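Local coordinates for polar amino acid ABC uptake transporter substrate binding protein (Streptococcus thermophilus LMG 18311, PDB 3HV1), which probably binds a polar amino acid outside the cell and delivers it to an ABC transporter for uptake, at residues F100-M105 against T253-G258. Numbering follows the deposited sequence.
Sequences FTEPYM and TDQVKG
Residues 100-105 run largely extended, with a break at Tyr104, through the loop that links strand 99-100 to strand 105-114, and residues 253-258, in the tail beyond helix 238-247, lie against it with helical backbone angles at 254-257. Lys257 N bonds to Thr253 O, and a type I beta turn follows from Gln255 to Gly258. The backbones come nearest at Met105 and Thr253, whose CA atoms are 5.3 Å apart, and open to 6.6 Å between the CA atoms of Glu102 and Gln255.

Thr253 carries the polar link. Its OG1, set between its own backbone N and carbonyl carbon (chi1 54°), donates to Pro103 O over 2.6 Å, approaching from above the carbonyl plane. Thr253 OG1 in turn weakly accepts Val256 N at 3.3 Å. Thr253 CG2 lies over the Tyr104-Met105 peptide, 3.3 Å from Met105 N. Alongside, Val256 CG2 packs against Tyr104 CA at 3.6 Å and also touches Tyr104 CB, while the tyrosine ring meets Trp85 and packs on helix 46-56. Gln255 bends at chi2 (98°) and crosses Pro103 at about a right angle, laying its amide against Pro103 CG and CD, with NE2 3.5 Å from CG. Glu102, also bent at chi2, brings OE1 to 3.7 Å from Gln255 CG, a van der Waals approach.

One short hydroxyl-carbonyl bond, flanked by methyl and proline contacts, thus ties the C-terminal tail to the loop between two strands of the mixed sheet in this family 3 solute-binding protein, and Thr253 joins that bond to the backbone of its own segment.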
ATOM      1  N   PHE A 100       1.495  -7.135  -9.514  1.00 25.20           N
ATOM      2  CA  PHE A 100       0.146  -6.892  -9.011  1.00 24.36           C
ATOM      3  C   PHE A 100      -0.400  -5.487  -9.148  1.00 23.08           C
ATOM      4  O   PHE A 100       0.346  -4.510  -9.123  1.00 25.81           O
ATOM      5  CB  PHE A 100       0.089  -7.255  -7.526  1.00 24.81           C
ATOM      6  CG  PHE A 100       0.144  -8.723  -7.257  1.00 27.10           C
ATOM      7  CD1 PHE A 100      -1.029  -9.459  -7.139  1.00 27.79           C
ATOM      8  CD2 PHE A 100       1.366  -9.375  -7.121  1.00 27.57           C
ATOM      9  CE1 PHE A 100      -0.992 -10.819  -6.887  1.00 28.21           C
ATOM     10  CE2 PHE A 100       1.416 -10.739  -6.870  1.00 28.08           C
ATOM     11  CZ  PHE A 100       0.236 -11.463  -6.752  1.00 29.28           C
ATOM     12  N   THR A 101      -1.721  -5.396  -9.279  1.00 22.55           N
ATOM     13  CA  THR A 101      -2.369  -4.099  -9.330  1.00 19.00           C
ATOM     14  C   THR A 101      -2.439  -3.737  -7.855  1.00 20.35           C
ATOM     15  O   THR A 101      -2.041  -4.526  -6.991  1.00 16.93           O
ATOM     16  CB  THR A 101      -3.834  -4.170  -9.791  1.00 19.81           C
ATOM     17  OG1 THR A 101      -4.558  -5.048  -8.909  1.00 19.38           O
ATOM     18  CG2 THR A 101      -3.943  -4.656 -11.226  1.00 15.78           C
ATOM     19  N   GLU A 102      -2.944  -2.543  -7.581  1.00 19.37           N
ATOM     20  CA  GLU A 102      -3.151  -2.093  -6.214  1.00 22.99           C
ATOM     21  C   GLU A 102      -4.299  -2.963  -5.699  1.00 20.10           C
ATOM     22  O   GLU A 102      -5.041  -3.541  -6.494  1.00 20.37           O
ATOM     23  CB  GLU A 102      -3.582  -0.624  -6.211  1.00 24.93           C
ATOM     24  CG  GLU A 102      -2.515   0.325  -6.705  1.00 31.87           C
ATOM     25  CD  GLU A 102      -1.218   0.159  -5.947  1.00 39.08           C
ATOM     26  OE1 GLU A 102      -1.275   0.098  -4.698  1.00 40.39           O
ATOM     27  OE2 GLU A 102      -0.144   0.092  -6.592  1.00 43.15           O
ATOM     28  N   PRO A 103      -4.451  -3.092  -4.369  1.00 20.53           N
ATOM     29  CA  PRO A 103      -5.548  -3.920  -3.848  1.00 18.80           C
ATOM     30  C   PRO A 103      -6.896  -3.231  -4.019  1.00 19.07           C
ATOM     31  O   PRO A 103      -6.990  -2.020  -3.840  1.00 21.25           O
ATOM     32  CB  PRO A 103      -5.171  -4.102  -2.380  1.00 20.37           C
ATOM     33  CG  PRO A 103      -4.448  -2.806  -2.061  1.00 20.93           C
ATOM     34  CD  PRO A 103      -3.566  -2.635  -3.277  1.00 20.30           C
ATOM     35  N   TYR A 104      -7.939  -3.983  -4.375  1.00 19.04           N
ATOM     36  CA  TYR A 104      -9.255  -3.367  -4.554  1.00 16.44           C
ATOM     37  C   TYR A 104     -10.214  -3.633  -3.379  1.00 17.55           C
ATOM     38  O   TYR A 104     -11.264  -2.996  -3.260  1.00 18.56           O
ATOM     39  CB  TYR A 104      -9.884  -3.810  -5.893  1.00 15.37           C
ATOM     40  CG  TYR A 104      -9.979  -5.308  -6.101  1.00 14.07           C
ATOM     41  CD1 TYR A 104     -11.101  -6.018  -5.681  1.00 15.67           C
ATOM     42  CD2 TYR A 104      -8.923  -6.022  -6.684  1.00 15.13           C
ATOM     43  CE1 TYR A 104     -11.175  -7.416  -5.830  1.00 14.76           C
ATOM     44  CE2 TYR A 104      -8.987  -7.410  -6.835  1.00 13.53           C
ATOM     45  CZ  TYR A 104     -10.116  -8.097  -6.404  1.00 15.52           C
ATOM     46  OH  TYR A 104     -10.176  -9.463  -6.533  1.00 16.42           O
HETATM   47  N   MSE A 105      -9.857  -4.570  -2.509  1.00 17.13           N
HETATM   48  CA  MSE A 105     -10.683  -4.852  -1.343  1.00 17.88           C
HETATM   49  C   MSE A 105      -9.954  -5.699  -0.313  1.00 18.31           C
HETATM   50  O   MSE A 105      -9.033  -6.450  -0.643  1.00 18.59           O
HETATM   51  CB  MSE A 105     -12.014  -5.515  -1.747  1.00 22.24           C
HETATM   52  CG  MSE A 105     -12.093  -7.044  -1.583  1.00 26.48           C
HETATM   53 SE   MSE A 105     -13.881  -7.784  -1.617  1.00 37.11          SE
HETATM   54  CE  MSE A 105     -14.325  -7.617   0.256  1.00 27.64           C
ATOM     55  N   THR A 253     -10.850  -0.047  -1.279  1.00 19.37           N
ATOM     56  CA  THR A 253      -9.673   0.248  -0.480  1.00 20.01           C
ATOM     57  C   THR A 253      -9.362   1.721  -0.715  1.00 20.92           C
ATOM     58  O   THR A 253      -9.883   2.324  -1.646  1.00 20.88           O
ATOM     59  CB  THR A 253      -8.452  -0.551  -0.950  1.00 20.75           C
ATOM     60  OG1 THR A 253      -8.266  -0.327  -2.352  1.00 19.91           O
ATOM     61  CG2 THR A 253      -8.636  -2.054  -0.685  1.00 17.72           C
ATOM     62  N   ASP A 254      -8.509   2.296   0.121  1.00 21.44           N
ATOM     63  CA  ASP A 254      -8.143   3.688  -0.066  1.00 23.62           C
ATOM     64  C   ASP A 254      -7.503   3.900  -1.444  1.00 23.18           C
ATOM     65  O   ASP A 254      -7.684   4.946  -2.057  1.00 24.28           O
ATOM     66  CB  ASP A 254      -7.196   4.140   1.046  1.00 26.74           C
ATOM     67  CG  ASP A 254      -7.906   4.296   2.379  1.00 30.53           C
ATOM     68  OD1 ASP A 254      -9.118   4.606   2.374  1.00 35.13           O
ATOM     69  OD2 ASP A 254      -7.256   4.129   3.428  1.00 34.44           O
ATOM     70  N   GLN A 255      -6.768   2.905  -1.939  1.00 23.82           N
ATOM     71  CA  GLN A 255      -6.144   3.030  -3.256  1.00 22.56           C
ATOM     72  C   GLN A 255      -7.198   3.204  -4.351  1.00 23.19           C
ATOM     73  O   GLN A 255      -7.055   4.062  -5.233  1.00 22.29           O
ATOM     74  CB  GLN A 255      -5.265   1.812  -3.567  1.00 25.02           C
ATOM     75  CG  GLN A 255      -3.994   1.750  -2.727  1.00 25.53           C
ATOM     76  CD  GLN A 255      -4.128   0.844  -1.531  1.00 25.88           C
ATOM     77  OE1 GLN A 255      -5.208   0.713  -0.949  1.00 25.77           O
ATOM     78  NE2 GLN A 255      -3.026   0.216  -1.144  1.00 24.15           N
ATOM     79  N   VAL A 256      -8.252   2.391  -4.300  1.00 19.10           N
ATOM     80  CA  VAL A 256      -9.328   2.483  -5.284  1.00 18.65           C
ATOM     81  C   VAL A 256      -9.968   3.870  -5.197  1.00 20.49           C
ATOM     82  O   VAL A 256     -10.421   4.415  -6.204  1.00 18.56           O
ATOM     83  CB  VAL A 256     -10.410   1.394  -5.033  1.00 17.55           C
ATOM     84  CG1 VAL A 256     -11.699   1.738  -5.755  1.00 16.37           C
ATOM     85  CG2 VAL A 256      -9.894   0.053  -5.510  1.00 16.90           C
ATOM     86  N   LYS A 257      -9.993   4.431  -3.990  1.00 23.64           N
ATOM     87  CA  LYS A 257     -10.576   5.749  -3.757  1.00 26.62           C
ATOM     88  C   LYS A 257      -9.665   6.897  -4.196  1.00 28.64           C
ATOM     89  O   LYS A 257     -10.055   8.060  -4.136  1.00 30.51           O
ATOM     90  CB  LYS A 257     -10.921   5.917  -2.277  1.00 26.48           C
ATOM     91  CG  LYS A 257     -12.025   5.008  -1.783  1.00 26.30           C
ATOM     92  CD  LYS A 257     -12.319   5.256  -0.311  1.00 28.69           C
ATOM     93  CE  LYS A 257     -13.459   4.377   0.191  1.00 30.98           C
ATOM     94  NZ  LYS A 257     -13.715   4.563   1.652  1.00 32.88           N
ATOM     95  N   GLY A 258      -8.453   6.571  -4.628  1.00 29.58           N
ATOM     96  CA  GLY A 258      -7.526   7.597  -5.075  1.00 33.36           C
ATOM     97  C   GLY A 258      -6.653   8.203  -3.985  1.00 34.84           C
ATOM     98  O   GLY A 258      -5.922   9.161  -4.238  1.00 34.32           O
TER